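Local coordinates for protein tRNA (cytidine-2'-O-)-methyltransferase TrmJ (Sulfolobus acidocaldarius, PDB 4CNG) that methylates the 2'-hydroxyl of cytidine 32 in tRNA, using S-adenosyl-L-methionine as methyl donor and working as a homodimer, at residues Arg109-Ile121 / Glu141-Ala153. The protein carries 1 engineered substitution. Sequence-based numbering, arbitrary orientation.
Sequences RKSIRPIDLERLI and EIAKSDFLLFIPA. With SAH (S-adenosyl-L-homocysteine), chain C.
K110 and I112 clasp strand 147-149: strand 111-112 runs parallel to it as the last strand, within this chain, of the SPOUT-type sheet, with I112 N bonded to L148 O (2.9 Å). At the start of this pairing K110 runs extended to the end of helix 139-143, where NZ donates to S145 O (2.8 Å), I142 O (3.0 Å) and, weakly, A143 O. A methionine here would probably leave the I142 and S145 carbonyls without their ammonium donor and lose the side-chain tie between strand 111-112 and the helix end. Round F147, L120 CD1 sits over the ring centre in a CH-pi contact, K110 O lies at the edge in plane, and I112 CG2 approaches obliquely, 3.6 Å from F147 CD1. P114 CD packs against P152 CD (3.6 Å); Y171 and W174 of the second subunit pack on P114 and P152 respectively. F150 and I151 lead into the cofactor site: I151 N bonds S-adenosyl-L-homocysteine N1. In one of two conformers R113, bent at chi2 (-69°), lays a guanidinium face against F150 CB, its plane 78° from the F150 ring. I112 O takes F150 N (3.1 Å) and, in that conformer, R113 NH1 (3.0 Å) from opposite faces of its plane.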
loop_
_atom_site.group_PDB
_atom_site.type_symbol
_atom_site.label_atom_id
_atom_site.label_comp_id
_atom_site.label_asym_id
_atom_site.label_seq_id
_atom_site.Cartn_x
_atom_site.Cartn_y
_atom_site.Cartn_z
ATOM N N ARG A 109 -14.995 -3.541 -21.252
ATOM C CA ARG A 109 -14.392 -2.740 -22.295
ATOM C C ARG A 109 -13.487 -1.655 -21.723
ATOM O O ARG A 109 -12.667 -1.111 -22.458
ATOM C CB ARG A 109 -15.476 -2.163 -23.204
ATOM C CG ARG A 109 -16.115 -3.227 -24.082
ATOM C CD ARG A 109 -16.854 -2.600 -25.244
ATOM N NE ARG A 109 -18.297 -2.487 -25.030
ATOM C CZ ARG A 109 -19.147 -1.973 -25.915
ATOM N NH1 ARG A 109 -18.704 -1.535 -27.089
ATOM N NH2 ARG A 109 -20.440 -1.884 -25.624
ATOM N N LYS A 110 -13.723 -1.272 -20.460
ATOM C CA LYS A 110 -12.914 -0.277 -19.721
ATOM C C LYS A 110 -11.832 -0.846 -18.828
ATOM O O LYS A 110 -11.073 -0.097 -18.236
ATOM C CB LYS A 110 -13.827 0.579 -18.798
ATOM C CG LYS A 110 -14.692 1.588 -19.475
ATOM C CD LYS A 110 -15.434 2.445 -18.483
ATOM C CE LYS A 110 -16.179 3.447 -19.302
ATOM N NZ LYS A 110 -16.811 4.312 -18.344
ATOM N N SER A 111 -11.819 -2.149 -18.664
ATOM C CA SER A 111 -10.999 -2.737 -17.626
ATOM C C SER A 111 -9.520 -2.771 -18.027
ATOM O O SER A 111 -9.166 -3.216 -19.115
ATOM C CB SER A 111 -11.486 -4.140 -17.331
ATOM O OG SER A 111 -11.263 -4.962 -18.463
ATOM N N ILE A 112 -8.659 -2.386 -17.094
ATOM C CA ILE A 112 -7.219 -2.415 -17.320
ATOM C C ILE A 112 -6.476 -2.886 -16.074
ATOM O O ILE A 112 -7.074 -3.066 -15.014
ATOM C CB ILE A 112 -6.685 -1.032 -17.734
ATOM C CG1 ILE A 112 -6.852 -0.032 -16.589
ATOM C CG2 ILE A 112 -7.392 -0.540 -18.990
ATOM C CD1 ILE A 112 -6.113 1.272 -16.803
ATOM N N ARG A 113 -5.236 -3.272 -16.340
ATOM C CA ARG A 113 -4.304 -3.637 -15.279
ATOM C C ARG A 113 -3.109 -2.690 -15.244
ATOM O O ARG A 113 -2.952 -1.841 -16.121
ATOM C CB ARG A 113 -3.827 -5.080 -15.457
ATOM C CG ARG A 113 -4.952 -6.093 -15.595
ATOM C CD ARG A 113 -5.717 -6.249 -14.291
ATOM N NE ARG A 113 -6.777 -7.248 -14.393
ATOM C CZ ARG A 113 -8.015 -6.986 -14.787
ATOM N NH1 ARG A 113 -8.358 -5.750 -15.119
ATOM N NH2 ARG A 113 -8.912 -7.960 -14.851
ATOM N N PRO A 114 -2.295 -2.812 -14.200
ATOM C CA PRO A 114 -1.226 -1.819 -14.044
ATOM C C PRO A 114 -0.235 -1.869 -15.203
ATOM O O PRO A 114 0.335 -0.842 -15.570
ATOM C CB PRO A 114 -0.541 -2.251 -12.747
ATOM C CG PRO A 114 -1.615 -2.934 -11.972
ATOM C CD PRO A 114 -2.474 -3.629 -12.988
ATOM N N ILE A 115 -0.036 -3.055 -15.767
ATOM C CA ILE A 115 0.889 -3.229 -16.885
ATOM C C ILE A 115 0.496 -2.352 -18.069
ATOM O O ILE A 115 1.327 -2.029 -18.918
ATOM C CB ILE A 115 0.950 -4.698 -17.345
ATOM C CG1 ILE A 115 2.092 -4.898 -18.343
ATOM C CG2 ILE A 115 -0.378 -5.120 -17.956
ATOM C CD1 ILE A 115 3.468 -4.842 -17.715
ATOM N N ASP A 116 -0.776 -1.969 -18.120
ATOM C CA ASP A 116 -1.274 -1.141 -19.185
ATOM C C ASP A 116 -1.020 0.367 -18.962
ATOM O O ASP A 116 -1.195 1.176 -19.869
ATOM C CB ASP A 116 -2.785 -1.403 -19.375
ATOM C CG ASP A 116 -3.098 -2.833 -19.653
ATOM O OD1 ASP A 116 -2.536 -3.474 -20.564
ATOM O OD2 ASP A 116 -4.134 -3.228 -19.104
ATOM N N LEU A 117 -0.660 0.749 -17.748
ATOM C CA LEU A 117 -0.617 2.165 -17.409
ATOM C C LEU A 117 0.382 2.972 -18.203
ATOM O O LEU A 117 0.072 4.053 -18.675
ATOM C CB LEU A 117 -0.387 2.376 -15.910
ATOM C CG LEU A 117 -1.532 1.911 -15.023
ATOM C CD1 LEU A 117 -1.173 2.095 -13.574
ATOM C CD2 LEU A 117 -2.790 2.690 -15.333
ATOM N N GLU A 118 1.594 2.465 -18.332
ATOM C CA GLU A 118 2.672 3.242 -18.940
ATOM C C GLU A 118 2.248 3.768 -20.316
ATOM O O GLU A 118 2.504 4.929 -20.648
ATOM C CB GLU A 118 3.941 2.391 -19.037
ATOM C CG GLU A 118 5.190 3.135 -19.481
ATOM C CD GLU A 118 6.442 2.284 -19.337
ATOM O OE1 GLU A 118 6.419 1.114 -19.782
ATOM O OE2 GLU A 118 7.447 2.779 -18.771
ATOM N N ARG A 119 1.670 2.895 -21.145
ATOM C CA ARG A 119 1.284 3.260 -22.505
ATOM C C ARG A 119 0.103 4.219 -22.504
ATOM O O ARG A 119 -0.009 5.096 -23.368
ATOM C CB ARG A 119 1.026 1.997 -23.360
ATOM C CG ARG A 119 -0.338 1.342 -23.183
ATOM C CD ARG A 119 -0.684 0.325 -24.279
ATOM N NE ARG A 119 -1.522 -0.756 -23.679
ATOM C CZ ARG A 119 -2.865 -0.774 -23.771
ATOM N NH1 ARG A 119 -3.569 0.168 -24.398
ATOM N NH2 ARG A 119 -3.535 -1.703 -23.084
ATOM N N LEU A 120 -0.787 4.054 -21.547
ATOM C CA LEU A 120 -1.997 4.860 -21.529
ATOM C C LEU A 120 -1.762 6.295 -21.044
ATOM O O LEU A 120 -2.397 7.227 -21.534
ATOM C CB LEU A 120 -3.078 4.188 -20.691
ATOM C CG LEU A 120 -3.657 2.908 -21.264
ATOM C CD1 LEU A 120 -4.571 2.319 -20.205
ATOM C CD2 LEU A 120 -4.399 3.118 -22.587
ATOM N N ILE A 121 -0.856 6.479 -20.086
ATOM C CA ILE A 121 -0.685 7.781 -19.449
ATOM C C ILE A 121 0.442 8.640 -20.010
ATOM O O ILE A 121 0.596 9.788 -19.606
ATOM C CB ILE A 121 -0.466 7.629 -17.934
ATOM C CG1 ILE A 121 0.923 7.080 -17.643
ATOM C CG2 ILE A 121 -1.556 6.763 -17.287
ATOM C CD1 ILE A 121 1.191 6.969 -16.156
ATOM N N GLU A 141 -20.022 7.144 -11.232
ATOM C CA GLU A 141 -18.660 7.640 -11.162
ATOM C C GLU A 141 -17.774 6.863 -12.133
ATOM O O GLU A 141 -16.893 7.436 -12.800
ATOM C CB GLU A 141 -18.169 7.565 -9.719
ATOM C CG GLU A 141 -18.818 8.613 -8.819
ATOM C CD GLU A 141 -18.657 8.419 -7.323
ATOM O OE1 GLU A 141 -18.281 7.313 -6.850
ATOM O OE2 GLU A 141 -19.069 9.363 -6.597
ATOM N N ILE A 142 -17.958 5.540 -12.211
ATOM C CA ILE A 142 -17.211 4.728 -13.134
ATOM C C ILE A 142 -17.607 5.026 -14.564
ATOM O O ILE A 142 -16.759 5.079 -15.443
ATOM C CB ILE A 142 -17.321 3.219 -12.788
ATOM C CG1 ILE A 142 -16.676 2.930 -11.421
ATOM C CG2 ILE A 142 -16.742 2.348 -13.875
ATOM C CD1 ILE A 142 -16.968 1.572 -10.847
ATOM N N ALA A 143 -18.895 5.310 -14.827
ATOM C CA ALA A 143 -19.341 5.700 -16.158
ATOM C C ALA A 143 -18.699 6.979 -16.649
ATOM O O ALA A 143 -18.453 7.098 -17.847
ATOM C CB ALA A 143 -20.861 5.843 -16.213
ATOM N N LYS A 144 -18.388 7.894 -15.732
ATOM C CA LYS A 144 -17.748 9.165 -16.026
ATOM C C LYS A 144 -16.245 9.037 -16.190
ATOM O O LYS A 144 -15.579 10.015 -16.496
ATOM C CB LYS A 144 -18.056 10.153 -14.914
ATOM C CG LYS A 144 -19.470 10.689 -14.951
ATOM C CD LYS A 144 -19.759 11.499 -13.701
ATOM C CE LYS A 144 -21.129 12.159 -13.760
ATOM N NZ LYS A 144 -21.372 12.939 -12.508
ATOM N N SER A 145 -15.694 7.823 -15.999
ATOM C CA SER A 145 -14.264 7.565 -16.090
ATOM C C SER A 145 -13.965 6.876 -17.424
ATOM O O SER A 145 -14.805 6.210 -18.023
ATOM C CB SER A 145 -13.810 6.706 -14.895
ATOM O OG SER A 145 -14.076 7.406 -13.691
ATOM N N ASP A 146 -12.726 6.981 -17.893
ATOM C CA ASP A 146 -12.288 6.357 -19.136
ATOM C C ASP A 146 -11.900 4.882 -18.984
ATOM O O ASP A 146 -12.154 4.088 -19.882
ATOM C CB ASP A 146 -11.115 7.125 -19.712
ATOM C CG ASP A 146 -11.489 8.549 -20.048
ATOM O OD1 ASP A 146 -12.356 8.699 -20.925
ATOM O OD2 ASP A 146 -10.909 9.506 -19.495
ATOM N N PHE A 147 -11.261 4.551 -17.877
ATOM C CA PHE A 147 -10.772 3.207 -17.627
ATOM C C PHE A 147 -11.067 2.815 -16.177
ATOM O O PHE A 147 -11.266 3.688 -15.340
ATOM C CB PHE A 147 -9.253 3.123 -17.867
ATOM C CG PHE A 147 -8.836 3.325 -19.311
ATOM C CD1 PHE A 147 -9.092 2.355 -20.250
ATOM C CD2 PHE A 147 -8.158 4.448 -19.701
ATOM C CE1 PHE A 147 -8.671 2.507 -21.552
ATOM C CE2 PHE A 147 -7.750 4.617 -21.021
ATOM C CZ PHE A 147 -7.967 3.622 -21.918
ATOM N N LEU A 148 -11.084 1.514 -15.922
ATOM C CA LEU A 148 -11.308 0.971 -14.594
ATOM C C LEU A 148 -10.141 0.001 -14.295
ATOM O O LEU A 148 -10.046 -1.078 -14.883
ATOM C CB LEU A 148 -12.627 0.226 -14.526
ATOM C CG LEU A 148 -13.023 -0.269 -13.148
ATOM C CD1 LEU A 148 -13.174 0.868 -12.166
ATOM C CD2 LEU A 148 -14.270 -1.137 -13.214
ATOM N N LEU A 149 -9.282 0.415 -13.395
ATOM C CA LEU A 149 -8.064 -0.315 -13.030
ATOM C C LEU A 149 -8.322 -1.236 -11.858
ATOM O O LEU A 149 -8.817 -0.817 -10.828
ATOM C CB LEU A 149 -6.984 0.695 -12.658
ATOM C CG LEU A 149 -5.658 0.139 -12.110
ATOM C CD1 LEU A 149 -4.916 -0.661 -13.121
ATOM C CD2 LEU A 149 -4.834 1.280 -11.566
ATOM N N PHE A 150 -7.983 -2.495 -12.064
ATOM C CA PHE A 150 -7.896 -3.531 -11.013
ATOM C C PHE A 150 -6.445 -3.786 -10.665
ATOM O O PHE A 150 -5.652 -4.032 -11.571
ATOM C CB PHE A 150 -8.535 -4.841 -11.519
ATOM C CG PHE A 150 -8.437 -5.999 -10.544
ATOM C CD1 PHE A 150 -9.062 -5.914 -9.316
ATOM C CD2 PHE A 150 -7.705 -7.166 -10.823
ATOM C CE1 PHE A 150 -8.942 -6.907 -8.362
ATOM C CE2 PHE A 150 -7.651 -8.223 -9.882
ATOM C CZ PHE A 150 -8.277 -8.074 -8.663
ATOM N N ILE A 151 -6.120 -3.741 -9.379
ATOM C CA ILE A 151 -4.801 -4.163 -8.903
ATOM C C ILE A 151 -4.881 -5.646 -8.578
ATOM O O ILE A 151 -5.657 -6.058 -7.716
ATOM C CB ILE A 151 -4.466 -3.409 -7.609
ATOM C CG1 ILE A 151 -4.462 -1.882 -7.821
ATOM C CG2 ILE A 151 -3.128 -3.921 -7.068
ATOM C CD1 ILE A 151 -4.587 -1.066 -6.549
ATOM N N PRO A 152 -4.050 -6.447 -9.276
ATOM C CA PRO A 152 -4.124 -7.881 -9.047
ATOM C C PRO A 152 -3.831 -8.265 -7.595
ATOM O O PRO A 152 -2.907 -7.759 -7.004
ATOM C CB PRO A 152 -3.059 -8.431 -10.005
ATOM C CG PRO A 152 -3.056 -7.470 -11.134
ATOM C CD PRO A 152 -3.258 -6.131 -10.473
ATOM N N ALA A 153 -4.645 -9.173 -7.080
ATOM C CA ALA A 153 -4.543 -9.640 -5.710
ATOM C C ALA A 153 -5.367 -10.927 -5.622
ATOM O O ALA A 153 -5.966 -11.361 -6.583
ATOM C CB ALA A 153 -5.085 -8.590 -4.750
HETATM N N SAH C . -16.832 -2.799 -0.533
HETATM C CA SAH C . -16.205 -1.741 -1.368
HETATM C CB SAH C . -14.704 -1.801 -1.135
HETATM C CG SAH C . -13.977 -0.492 -1.490
HETATM S SD SAH C . -12.222 -0.602 -1.166
HETATM C C SAH C . -16.593 -1.981 -2.799
HETATM O O SAH C . -17.190 -3.008 -3.126
HETATM O OXT SAH C . -16.472 -1.116 -3.643
HETATM C "C5'" SAH C . -11.843 1.149 -1.259
HETATM C "C4'" SAH C . -11.161 1.616 -2.539
HETATM O "O4'" SAH C . -9.864 1.005 -2.628
HETATM C "C3'" SAH C . -11.828 1.236 -3.813
HETATM O "O3'" SAH C . -12.921 2.130 -4.077
HETATM C "C2'" SAH C . -10.715 1.323 -4.819
HETATM O "O2'" SAH C . -10.452 2.684 -5.140
HETATM C "C1'" SAH C . -9.538 0.769 -4.006
HETATM N N9 SAH C . -9.323 -0.701 -4.166
HETATM C C8 SAH C . -9.301 -1.637 -3.175
HETATM N N7 SAH C . -8.857 -2.822 -3.677
HETATM C C5 SAH C . -8.569 -2.603 -4.983
HETATM C C6 SAH C . -8.006 -3.380 -6.014
HETATM N N6 SAH C . -7.674 -4.675 -5.838
HETATM N N1 SAH C . -7.827 -2.827 -7.189
HETATM C C2 SAH C . -8.138 -1.534 -7.369
HETATM N N3 SAH C . -8.638 -0.702 -6.468
HETATM C C4 SAH C . -8.822 -1.234 -5.279
HETATM O O HOH W 1 -12.134 2.076 -21.900
#